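Side-chain contacts in xylanase Y (PDB 1WU4), which hydrolyses xylooligosaccharides of three or more units, releasing xylose from the reducing end with inversion of anomeric configuration: residues 112-115 with 119-122; 93-98 with 108-113; 326-331 with 370-375. The protein carries 1 engineered substitution. One frame throughout, in Å; residues are numbered along the deposited sequence.

Interaction 1: 112-115 with 119-122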
ATOM      1  N   TRP A 112       1.539   7.646  13.782  1.00 11.47           N
ATOM      2  CA  TRP A 112       1.080   6.405  13.168  1.00  9.65           C
ATOM      3  C   TRP A 112      -0.172   5.754  13.737  1.00 10.99           C
ATOM      4  O   TRP A 112      -0.922   5.104  13.001  1.00 10.17           O
ATOM      5  CB  TRP A 112       2.217   5.370  13.134  1.00 10.75           C
ATOM      6  CG  TRP A 112       2.383   4.566  14.387  1.00 12.97           C
ATOM      7  CD1 TRP A 112       3.065   4.923  15.514  1.00 11.23           C
ATOM      8  CD2 TRP A 112       1.855   3.259  14.633  1.00 12.01           C
ATOM      9  NE1 TRP A 112       2.998   3.914  16.448  1.00 14.44           N
ATOM     10  CE2 TRP A 112       2.259   2.881  15.931  1.00 13.82           C
ATOM     11  CE3 TRP A 112       1.078   2.369  13.878  1.00 14.62           C
ATOM     12  CZ2 TRP A 112       1.912   1.647  16.495  1.00 14.48           C
ATOM     13  CZ3 TRP A 112       0.732   1.142  14.439  1.00 17.04           C
ATOM     14  CH2 TRP A 112       1.151   0.794  15.735  1.00 16.92           C
ATOM     15  N   SER A 113      -0.401   5.930  15.034  1.00 12.03           N
ATOM     16  CA  SER A 113      -1.557   5.334  15.692  1.00  9.47           C
ATOM     17  C   SER A 113      -2.257   6.298  16.636  1.00 11.17           C
ATOM     18  O   SER A 113      -1.619   6.917  17.486  1.00 12.81           O
ATOM     19  CB  SER A 113      -1.126   4.089  16.474  1.00 14.67           C
ATOM     20  OG  SER A 113      -2.189   3.587  17.266  1.00 13.58           O
ATOM     21  N   CYS A 114      -3.568   6.419  16.468  1.00 12.16           N
ATOM     22  CA  CYS A 114      -4.391   7.281  17.310  1.00 10.29           C
ATOM     23  C   CYS A 114      -5.588   6.495  17.809  1.00 13.63           C
ATOM     24  O   CYS A 114      -5.986   5.498  17.208  1.00 13.25           O
ATOM     25  CB  CYS A 114      -4.912   8.481  16.522  1.00 13.40           C
ATOM     26  SG  CYS A 114      -3.703   9.751  16.151  1.00 14.13           S
ATOM     27  N   GLN A 115      -6.162   6.946  18.917  1.00 14.30           N
ATOM     28  CA  GLN A 115      -7.351   6.305  19.454  1.00 16.03           C
ATOM     29  C   GLN A 115      -8.516   6.862  18.645  1.00 14.02           C
ATOM     30  O   GLN A 115      -8.382   7.888  17.976  1.00 14.69           O
ATOM     31  CB  GLN A 115      -7.527   6.649  20.934  1.00 16.63           C
ATOM     32  CG  GLN A 115      -6.551   5.937  21.856  1.00 18.37           C
ATOM     33  CD  GLN A 115      -6.648   4.426  21.747  1.00 26.35           C
ATOM     34  OE1 GLN A 115      -6.220   3.831  20.755  1.00 25.41           O
ATOM     35  NE2 GLN A 115      -7.221   3.796  22.766  1.00 30.34           N
ATOM     36  N   THR A 119      -6.873  10.986  20.146  1.00 14.67           N
ATOM     37  CA  THR A 119      -5.660  11.012  20.959  1.00 14.48           C
ATOM     38  C   THR A 119      -4.530  10.211  20.314  1.00 13.46           C
ATOM     39  O   THR A 119      -4.734   9.080  19.881  1.00 16.73           O
ATOM     40  CB  THR A 119      -5.932  10.444  22.368  1.00 17.63           C
ATOM     41  OG1 THR A 119      -7.006  11.176  22.975  1.00 22.23           O
ATOM     42  CG2 THR A 119      -4.694  10.567  23.243  1.00 20.22           C
ATOM     43  N   LYS A 120      -3.339  10.797  20.258  1.00 14.08           N
ATOM     44  CA  LYS A 120      -2.189  10.119  19.666  1.00 13.34           C
ATOM     45  C   LYS A 120      -1.623   9.074  20.629  1.00 15.97           C
ATOM     46  O   LYS A 120      -1.405   9.361  21.807  1.00 16.19           O
ATOM     47  CB  LYS A 120      -1.095  11.134  19.312  1.00 11.11           C
ATOM     48  CG  LYS A 120      -1.508  12.171  18.278  1.00 12.86           C
ATOM     49  CD  LYS A 120      -0.381  13.156  17.998  1.00 12.44           C
ATOM     50  CE  LYS A 120      -0.796  14.204  16.979  1.00 11.78           C
ATOM     51  NZ  LYS A 120      -1.946  15.026  17.456  1.00 14.13           N
ATOM     52  N   ASN A 121      -1.394   7.863  20.128  1.00 11.83           N
ATOM     53  CA  ASN A 121      -0.837   6.790  20.947  1.00 13.02           C
ATOM     54  C   ASN A 121       0.681   6.807  20.855  1.00 13.81           C
ATOM     55  O   ASN A 121       1.370   6.132  21.618  1.00 16.81           O
ATOM     56  CB  ASN A 121      -1.336   5.420  20.474  1.00 14.78           C
ATOM     57  CG  ASN A 121      -2.810   5.212  20.736  1.00 15.53           C
ATOM     58  OD1 ASN A 121      -3.301   5.498  21.828  1.00 18.98           O
ATOM     59  ND2 ASN A 121      -3.525   4.701  19.739  1.00 15.32           N
ATOM     60  N   SER A 122       1.192   7.589  19.913  1.00 12.51           N
ATOM     61  CA  SER A 122       2.624   7.690  19.677  1.00 12.85           C
ATOM     62  C   SER A 122       2.903   8.951  18.870  1.00 10.97           C
ATOM     63  O   SER A 122       2.002   9.492  18.236  1.00 12.72           O
ATOM     64  CB  SER A 122       3.083   6.459  18.888  1.00 18.17           C
ATOM     65  OG  SER A 122       4.408   6.592  18.411  1.00 15.19           O
TER

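Interaction 2: 93-98 with 108-113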
ATOM      1  N   ASN A  93      -9.424  15.188   6.660  1.00 12.38           N
ATOM      2  CA  ASN A  93      -9.679  16.179   7.697  1.00 13.15           C
ATOM      3  C   ASN A  93      -9.353  15.595   9.076  1.00 12.75           C
ATOM      4  O   ASN A  93      -8.705  16.247   9.895  1.00 12.06           O
ATOM      5  CB  ASN A  93     -11.140  16.637   7.636  1.00 14.98           C
ATOM      6  CG  ASN A  93     -11.413  17.833   8.527  1.00 19.38           C
ATOM      7  OD1 ASN A  93     -10.614  18.769   8.592  1.00 18.13           O
ATOM      8  ND2 ASN A  93     -12.555  17.816   9.207  1.00 23.08           N
ATOM      9  N   TRP A  94      -9.790  14.362   9.324  1.00 11.57           N
ATOM     10  CA  TRP A  94      -9.527  13.702  10.602  1.00 10.72           C
ATOM     11  C   TRP A  94      -8.020  13.536  10.774  1.00 13.06           C
ATOM     12  O   TRP A  94      -7.471  13.753  11.854  1.00 13.28           O
ATOM     13  CB  TRP A  94     -10.191  12.322  10.631  1.00 11.60           C
ATOM     14  CG  TRP A  94     -10.413  11.745  12.009  1.00 12.19           C
ATOM     15  CD1 TRP A  94     -11.571  11.790  12.736  1.00 14.45           C
ATOM     16  CD2 TRP A  94      -9.474  11.000  12.803  1.00 12.29           C
ATOM     17  NE1 TRP A  94     -11.416  11.116  13.923  1.00 13.34           N
ATOM     18  CE2 TRP A  94     -10.141  10.621  13.992  1.00 12.72           C
ATOM     19  CE3 TRP A  94      -8.136  10.614  12.625  1.00 11.85           C
ATOM     20  CZ2 TRP A  94      -9.517   9.874  14.998  1.00 14.01           C
ATOM     21  CZ3 TRP A  94      -7.515   9.869  13.629  1.00 11.76           C
ATOM     22  CH2 TRP A  94      -8.210   9.508  14.800  1.00 13.61           C
ATOM     23  N   THR A  95      -7.360  13.139   9.690  1.00 12.26           N
ATOM     24  CA  THR A  95      -5.919  12.929   9.683  1.00 10.22           C
ATOM     25  C   THR A  95      -5.150  14.191  10.063  1.00 10.15           C
ATOM     26  O   THR A  95      -4.269  14.157  10.925  1.00 10.62           O
ATOM     27  CB  THR A  95      -5.456  12.453   8.292  1.00 10.40           C
ATOM     28  OG1 THR A  95      -6.110  11.220   7.971  1.00 10.68           O
ATOM     29  CG2 THR A  95      -3.949  12.242   8.269  1.00 11.41           C
ATOM     30  N   MET A  96      -5.476  15.302   9.416  1.00 10.88           N
ATOM     31  CA  MET A  96      -4.800  16.559   9.702  1.00 10.65           C
ATOM     32  C   MET A  96      -5.114  17.089  11.096  1.00 12.96           C
ATOM     33  O   MET A  96      -4.255  17.671  11.757  1.00 13.77           O
ATOM     34  CB  MET A  96      -5.179  17.609   8.657  1.00 11.28           C
ATOM     35  CG  MET A  96      -4.415  17.482   7.345  1.00 13.38           C
ATOM     36  SD  MET A  96      -2.630  17.607   7.593  1.00 16.21           S
ATOM     37  CE  MET A  96      -2.514  19.202   8.372  1.00 16.02           C
ATOM     38  N   LYS A  97      -6.341  16.874  11.544  1.00 13.72           N
ATOM     39  CA  LYS A  97      -6.762  17.351  12.851  1.00 12.72           C
ATOM     40  C   LYS A  97      -6.156  16.576  14.021  1.00 15.25           C
ATOM     41  O   LYS A  97      -5.694  17.170  14.996  1.00 16.87           O
ATOM     42  CB  LYS A  97      -8.288  17.292  12.939  1.00 16.17           C
ATOM     43  CG  LYS A  97      -8.876  17.870  14.215  1.00 22.59           C
ATOM     44  CD  LYS A  97     -10.387  17.675  14.256  1.00 26.08           C
ATOM     45  CE  LYS A  97     -11.068  18.269  13.029  1.00 28.41           C
ATOM     46  NZ  LYS A  97     -10.820  19.733  12.887  1.00 32.79           N
ATOM     47  N   ASN A  98      -6.135  15.252  13.913  1.00 12.23           N
ATOM     48  CA  ASN A  98      -5.648  14.406  14.998  1.00 12.21           C
ATOM     49  C   ASN A  98      -4.294  13.719  14.847  1.00 12.33           C
ATOM     50  O   ASN A  98      -3.668  13.374  15.848  1.00 12.63           O
ATOM     51  CB  ASN A  98      -6.693  13.326  15.292  1.00 12.26           C
ATOM     52  CG  ASN A  98      -8.056  13.902  15.608  1.00 14.55           C
ATOM     53  OD1 ASN A  98      -9.061  13.518  15.006  1.00 19.23           O
ATOM     54  ND2 ASN A  98      -8.101  14.824  16.559  1.00 13.83           N
ATOM     55  N   GLY A 108       5.819  17.504  11.352  1.00 10.94           N
ATOM     56  CA  GLY A 108       5.775  17.483   9.899  1.00 10.89           C
ATOM     57  C   GLY A 108       5.314  16.134   9.377  1.00 11.52           C
ATOM     58  O   GLY A 108       4.976  15.995   8.200  1.00 10.90           O
ATOM     59  N   TYR A 109       5.317  15.135  10.254  1.00  9.31           N
ATOM     60  CA  TYR A 109       4.874  13.790   9.905  1.00  9.90           C
ATOM     61  C   TYR A 109       3.563  13.507  10.636  1.00  8.72           C
ATOM     62  O   TYR A 109       3.079  14.342  11.406  1.00  9.72           O
ATOM     63  CB  TYR A 109       5.924  12.748  10.300  1.00 10.22           C
ATOM     64  CG  TYR A 109       7.233  12.841   9.538  1.00  9.85           C
ATOM     65  CD1 TYR A 109       7.252  12.958   8.147  1.00  9.45           C
ATOM     66  CD2 TYR A 109       8.452  12.742  10.205  1.00  8.64           C
ATOM     67  CE1 TYR A 109       8.457  12.964   7.439  1.00  8.99           C
ATOM     68  CE2 TYR A 109       9.662  12.747   9.509  1.00  8.97           C
ATOM     69  CZ  TYR A 109       9.655  12.856   8.130  1.00  8.84           C
ATOM     70  OH  TYR A 109      10.848  12.826   7.444  1.00 10.46           O
ATOM     71  N   PHE A 110       2.996  12.327  10.406  1.00  9.40           N
ATOM     72  CA  PHE A 110       1.726  11.951  11.022  1.00  8.81           C
ATOM     73  C   PHE A 110       1.876  10.827  12.045  1.00  9.25           C
ATOM     74  O   PHE A 110       2.481   9.794  11.758  1.00  9.86           O
ATOM     75  CB  PHE A 110       0.745  11.523   9.926  1.00 10.55           C
ATOM     76  CG  PHE A 110       0.429  12.614   8.939  1.00 10.86           C
ATOM     77  CD1 PHE A 110      -0.707  13.404   9.096  1.00 11.82           C
ATOM     78  CD2 PHE A 110       1.286  12.879   7.874  1.00 14.02           C
ATOM     79  CE1 PHE A 110      -0.985  14.443   8.209  1.00 11.80           C
ATOM     80  CE2 PHE A 110       1.017  13.918   6.983  1.00 12.21           C
ATOM     81  CZ  PHE A 110      -0.121  14.700   7.152  1.00 14.23           C
ATOM     82  N   ALA A 111       1.329  11.034  13.242  1.00  9.95           N
ATOM     83  CA  ALA A 111       1.394  10.024  14.298  1.00 10.33           C
ATOM     84  C   ALA A 111       0.796   8.747  13.715  1.00  9.76           C
ATOM     85  O   ALA A 111      -0.332   8.756  13.225  1.00 10.46           O
ATOM     86  CB  ALA A 111       0.599  10.484  15.514  1.00 10.83           C
ATOM     87  N   TRP A 112       1.539   7.646  13.782  1.00 11.47           N
ATOM     88  CA  TRP A 112       1.080   6.405  13.168  1.00  9.65           C
ATOM     89  C   TRP A 112      -0.172   5.754  13.737  1.00 10.99           C
ATOM     90  O   TRP A 112      -0.922   5.104  13.001  1.00 10.17           O
ATOM     91  CB  TRP A 112       2.217   5.370  13.134  1.00 10.75           C
ATOM     92  CG  TRP A 112       2.383   4.566  14.387  1.00 12.97           C
ATOM     93  CD1 TRP A 112       3.065   4.923  15.514  1.00 11.23           C
ATOM     94  CD2 TRP A 112       1.855   3.259  14.633  1.00 12.01           C
ATOM     95  NE1 TRP A 112       2.998   3.914  16.448  1.00 14.44           N
ATOM     96  CE2 TRP A 112       2.259   2.881  15.931  1.00 13.82           C
ATOM     97  CE3 TRP A 112       1.078   2.369  13.878  1.00 14.62           C
ATOM     98  CZ2 TRP A 112       1.912   1.647  16.495  1.00 14.48           C
ATOM     99  CZ3 TRP A 112       0.732   1.142  14.439  1.00 17.04           C
ATOM    100  CH2 TRP A 112       1.151   0.794  15.735  1.00 16.92           C
ATOM    101  N   SER A 113      -0.401   5.930  15.034  1.00 12.03           N
ATOM    102  CA  SER A 113      -1.557   5.334  15.692  1.00  9.47           C
ATOM    103  C   SER A 113      -2.257   6.298  16.636  1.00 11.17           C
ATOM    104  O   SER A 113      -1.619   6.917  17.486  1.00 12.81           O
ATOM    105  CB  SER A 113      -1.126   4.089  16.474  1.00 14.67           C
ATOM    106  OG  SER A 113      -2.189   3.587  17.266  1.00 13.58           O
TER

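Interaction 3: 326-331 with 370-375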
ATOM      1  N   THR A 326      -3.297 -10.491  -2.063  1.00  8.37           N
ATOM      2  CA  THR A 326      -2.050  -9.964  -2.603  1.00  7.92           C
ATOM      3  C   THR A 326      -1.433 -10.886  -3.646  1.00  7.68           C
ATOM      4  O   THR A 326      -0.909 -10.411  -4.652  1.00  8.80           O
ATOM      5  CB  THR A 326      -1.015  -9.671  -1.493  1.00  7.66           C
ATOM      6  OG1 THR A 326      -0.712 -10.873  -0.775  1.00  8.63           O
ATOM      7  CG2 THR A 326      -1.554  -8.616  -0.528  1.00  9.88           C
ATOM      8  N   ASN A 327      -1.501 -12.197  -3.420  1.00  7.91           N
ATOM      9  CA  ASN A 327      -0.946 -13.131  -4.394  1.00  7.62           C
ATOM     10  C   ASN A 327      -1.716 -13.028  -5.706  1.00  9.68           C
ATOM     11  O   ASN A 327      -1.137 -13.140  -6.787  1.00 10.17           O
ATOM     12  CB  ASN A 327      -0.997 -14.569  -3.870  1.00  9.12           C
ATOM     13  CG  ASN A 327       0.093 -14.858  -2.858  1.00  8.95           C
ATOM     14  OD1 ASN A 327       1.054 -14.093  -2.723  1.00 10.24           O
ATOM     15  ND2 ASN A 327      -0.037 -15.975  -2.151  1.00 10.53           N
ATOM     16  N   ALA A 328      -3.026 -12.814  -5.611  1.00  8.62           N
ATOM     17  CA  ALA A 328      -3.853 -12.679  -6.804  1.00  8.57           C
ATOM     18  C   ALA A 328      -3.518 -11.376  -7.530  1.00  8.99           C
ATOM     19  O   ALA A 328      -3.399 -11.353  -8.753  1.00  9.48           O
ATOM     20  CB  ALA A 328      -5.331 -12.712  -6.426  1.00  9.60           C
ATOM     21  N   MET A 329      -3.370 -10.289  -6.775  1.00  8.65           N
ATOM     22  CA  MET A 329      -3.032  -8.999  -7.368  1.00  8.97           C
ATOM     23  C   MET A 329      -1.676  -9.106  -8.069  1.00  7.83           C
ATOM     24  O   MET A 329      -1.428  -8.442  -9.078  1.00  9.31           O
ATOM     25  CB  MET A 329      -2.996  -7.911  -6.286  1.00  9.59           C
ATOM     26  CG  MET A 329      -2.735  -6.502  -6.804  1.00  7.26           C
ATOM     27  SD  MET A 329      -3.324  -5.290  -5.612  1.00  8.67           S
ATOM     28  CE  MET A 329      -2.357  -3.849  -6.086  1.00 10.44           C
ATOM     29  N   GLY A 330      -0.808  -9.955  -7.527  1.00  9.25           N
ATOM     30  CA  GLY A 330       0.501 -10.153  -8.120  1.00  9.36           C
ATOM     31  C   GLY A 330       0.426 -10.677  -9.541  1.00  9.76           C
ATOM     32  O   GLY A 330       1.352 -10.478 -10.325  1.00  9.88           O
ATOM     33  N   SER A 331      -0.673 -11.345  -9.878  1.00  9.17           N
ATOM     34  CA  SER A 331      -0.847 -11.896 -11.219  1.00  8.84           C
ATOM     35  C   SER A 331      -0.743 -10.842 -12.322  1.00 10.09           C
ATOM     36  O   SER A 331      -0.488 -11.175 -13.477  1.00 10.35           O
ATOM     37  CB  SER A 331      -2.190 -12.621 -11.327  1.00  9.19           C
ATOM     38  OG  SER A 331      -2.217 -13.766 -10.493  1.00 11.49           O
ATOM     39  N   LEU A 370      -9.832  -3.720  -6.992  1.00  8.24           N
ATOM     40  CA  LEU A 370      -9.704  -2.569  -7.874  1.00  7.72           C
ATOM     41  C   LEU A 370      -8.659  -2.834  -8.959  1.00  8.55           C
ATOM     42  O   LEU A 370      -8.919  -2.621 -10.140  1.00 10.21           O
ATOM     43  CB  LEU A 370      -9.307  -1.321  -7.078  1.00 10.70           C
ATOM     44  CG  LEU A 370     -10.356  -0.752  -6.117  1.00 10.44           C
ATOM     45  CD1 LEU A 370      -9.742   0.371  -5.299  1.00 12.55           C
ATOM     46  CD2 LEU A 370     -11.562  -0.248  -6.903  1.00 13.24           C
ATOM     47  N   ALA A 371      -7.484  -3.311  -8.560  1.00  8.92           N
ATOM     48  CA  ALA A 371      -6.416  -3.567  -9.521  1.00  8.03           C
ATOM     49  C   ALA A 371      -6.739  -4.655 -10.544  1.00  9.06           C
ATOM     50  O   ALA A 371      -6.498  -4.482 -11.742  1.00 10.14           O
ATOM     51  CB  ALA A 371      -5.121  -3.911  -8.783  1.00 10.25           C
ATOM     52  N   LEU A 372      -7.286  -5.773 -10.082  1.00  8.57           N
ATOM     53  CA  LEU A 372      -7.599  -6.867 -10.992  1.00  8.67           C
ATOM     54  C   LEU A 372      -8.752  -6.577 -11.947  1.00  9.35           C
ATOM     55  O   LEU A 372      -8.910  -7.267 -12.951  1.00 11.60           O
ATOM     56  CB  LEU A 372      -7.876  -8.144 -10.199  1.00  9.93           C
ATOM     57  CG  LEU A 372      -6.637  -8.735  -9.516  1.00  7.96           C
ATOM     58  CD1 LEU A 372      -7.058  -9.782  -8.502  1.00 10.98           C
ATOM     59  CD2 LEU A 372      -5.702  -9.339 -10.560  1.00  8.87           C
ATOM     60  N   SER A 373      -9.553  -5.561 -11.637  1.00  8.81           N
ATOM     61  CA  SER A 373     -10.681  -5.194 -12.491  1.00  8.62           C
ATOM     62  C   SER A 373     -10.346  -4.000 -13.386  1.00  9.26           C
ATOM     63  O   SER A 373     -11.189  -3.542 -14.157  1.00 11.23           O
ATOM     64  CB  SER A 373     -11.912  -4.867 -11.639  1.00  9.38           C
ATOM     65  OG  SER A 373     -11.700  -3.709 -10.849  1.00 10.46           O
ATOM     66  N   GLY A 374      -9.115  -3.502 -13.283  1.00  9.80           N
ATOM     67  CA  GLY A 374      -8.696  -2.367 -14.088  1.00 10.28           C
ATOM     68  C   GLY A 374      -9.178  -1.033 -13.550  1.00 11.05           C
ATOM     69  O   GLY A 374      -9.313  -0.064 -14.302  1.00 11.52           O
ATOM     70  N   ASN A 375      -9.424  -0.974 -12.245  1.00 10.27           N
ATOM     71  CA  ASN A 375      -9.911   0.247 -11.616  1.00 11.58           C
ATOM     72  C   ASN A 375      -8.970   0.917 -10.617  1.00 10.96           C
ATOM     73  O   ASN A 375      -9.389   1.804  -9.878  1.00 12.16           O
ATOM     74  CB  ASN A 375     -11.263  -0.020 -10.953  1.00 10.82           C
ATOM     75  CG  ASN A 375     -12.378  -0.198 -11.965  1.00 11.55           C
ATOM     76  OD1 ASN A 375     -12.698   0.721 -12.717  1.00 13.82           O
ATOM     77  ND2 ASN A 375     -12.970  -1.385 -11.994  1.00 14.34           N
TER

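Interaction 1: 112-115 with 119-122
Asn121 ND2 spends its two hydrogens on the facing segment 112-115, giving one to Ser113 OG and the other to Gln115 OE1, each bond 3.0 Å long. The setting is a small antiparallel hairpin on the family 8 (alpha/alpha)6 barrel, in which a single bridge pairs Cys114 with Lys120. That pair is non-hydrogen-bonded, and the backbone bonds fall on its neighbours: Gln115 N to Thr119 O, 2.7 Å, and Asn121 N to Ser113 O, 2.8 Å. With CG anti to its carbonyl carbon (chi1 -69°), the Asn121 amide reaches over toward 112-115, and both acceptors lie near its plane, which should hold the group against rotation. The two amides do not lie flat together: their planes are 66° apart, and ND2 approaches Gln115 OE1 from above the carbonyl plane. Ser113 OG also carries a second bond, to the carboxylate of Asp66 outside the hairpin. Were Gln115 cut back to an alanine, one N-H of Asn121 would probably lose its acceptor and the amide would be freer to turn, with Ser113 OG its remaining partner from across the hairpin. At the bridged pair itself, Cys114 SG rests 3.8 Å from Lys120 CA, while the lysine ammonium goes to Asn98 O on helix 85-99. At the other end, the Trp112 side chain is about 7 Å from that of Glu70, the probable proton donor. One face of its indole carries Ser113 CB, 3.5 Å above the plane and over the centre. Ser122 OG, bonded to Gly124 N, sits in plane at the indole edge, 3.6 Å from Trp112 NE1.

Interaction 2: 93-98 with 108-113
The Phe110 ring has Met96 SD at its edge, near its plane, 3.6 Å from Phe110 CE1, while Thr95 CG2 comes in obliquely, 3.5 Å from Phe110 CD1. Two further aromatics meet the same ring: Tyr100 edge-to-face, and Phe133 of helix 127-144 with its plane turned by about 50°. The sulfur of Met96, SD, stands 4.8 Å from the centroid of the Phe110 ring and 81° off the ring normal, which makes this an edge-on Met-aromatic contact. In fold terms, the loop that follows helix 85-99 of the (alpha/alpha)6 barrel passes beside the end of that helix on its way to strand 113-114, and Phe110 is the side chain it turns toward the helix. Met96 reaches the ring by a detour. Its CB leaves the helix away from the loop, and bends at chi2 and chi3 bring SD round to the phenyl edge. Thr95 divides its two branches by chemistry: OG1, beside the backbone N, bonds back to Ile91 O one turn earlier, and CG2 is thereby left facing Phe110. The threonine and phenylalanine side chains cross at about a right angle. On the loop side, the backbone N of Phe110 is bonded to Glu130 OE1 of helix 127-144.

Interaction 3: 326-331 with 370-375
Van der Waals contacts, without a hydrogen bond between the segments, bring Met329 and Ala328 against Ala371 and Leu372 where helices 320-329 and 358-372 of the (alpha/alpha)6 barrel run out at their C-terminal ends. Met329 lies with its chain alongside the Ala371 methyl: its CG is anti to the backbone N (chi1 -176°) and the chain stays extended, bringing SD and CE both to 3.9 Å from Ala371 CB. The same methionine touches Ala269 and Leu273 of helix 265-278. Leu372 sets both methyls against Ala328, CD1 standing 4.0 Å from Ala328 CB and CD2 3.6 Å from Ala328 O. That carbonyl is also the acceptor for Ser331 N, so its polar need is met within its own segment. Phe347 of helix 340-348 packs on both Ala328 and Leu372.

Hydrogen bonds within 370-375 finish the second helix. A Schellman motif, with Gly374 at positive phi, returns Asn375 N to Leu370 O, 2.7 Å, and Gly374 N to Ala371 O, 3.2 Å. Ser373 OG accepts Asn375 ND2 at 2.9 Å, the oxygen lying 16° out of the amide plane.

How the interactions relate
Interactions 1 and 2 form one neighbourhood, their centres 9 Å apart, and share Trp112 and Ser113. Along the chain, helix 85-99 comes first, then the loop through 108-113, strand 113-114 and the return arm 119-122, which precedes helix 127-144. The connection between two barrel helices is thus tied first to the helix it leaves and then to itself, near the probable proton donor. Interaction 3 comes much later in the sequence and lies on the opposite side of the chain's centre, 31 Å from interaction 1 and 29 Å from interaction 2, between centres. There two late barrel helices pack directly, away from the probable catalytic residues.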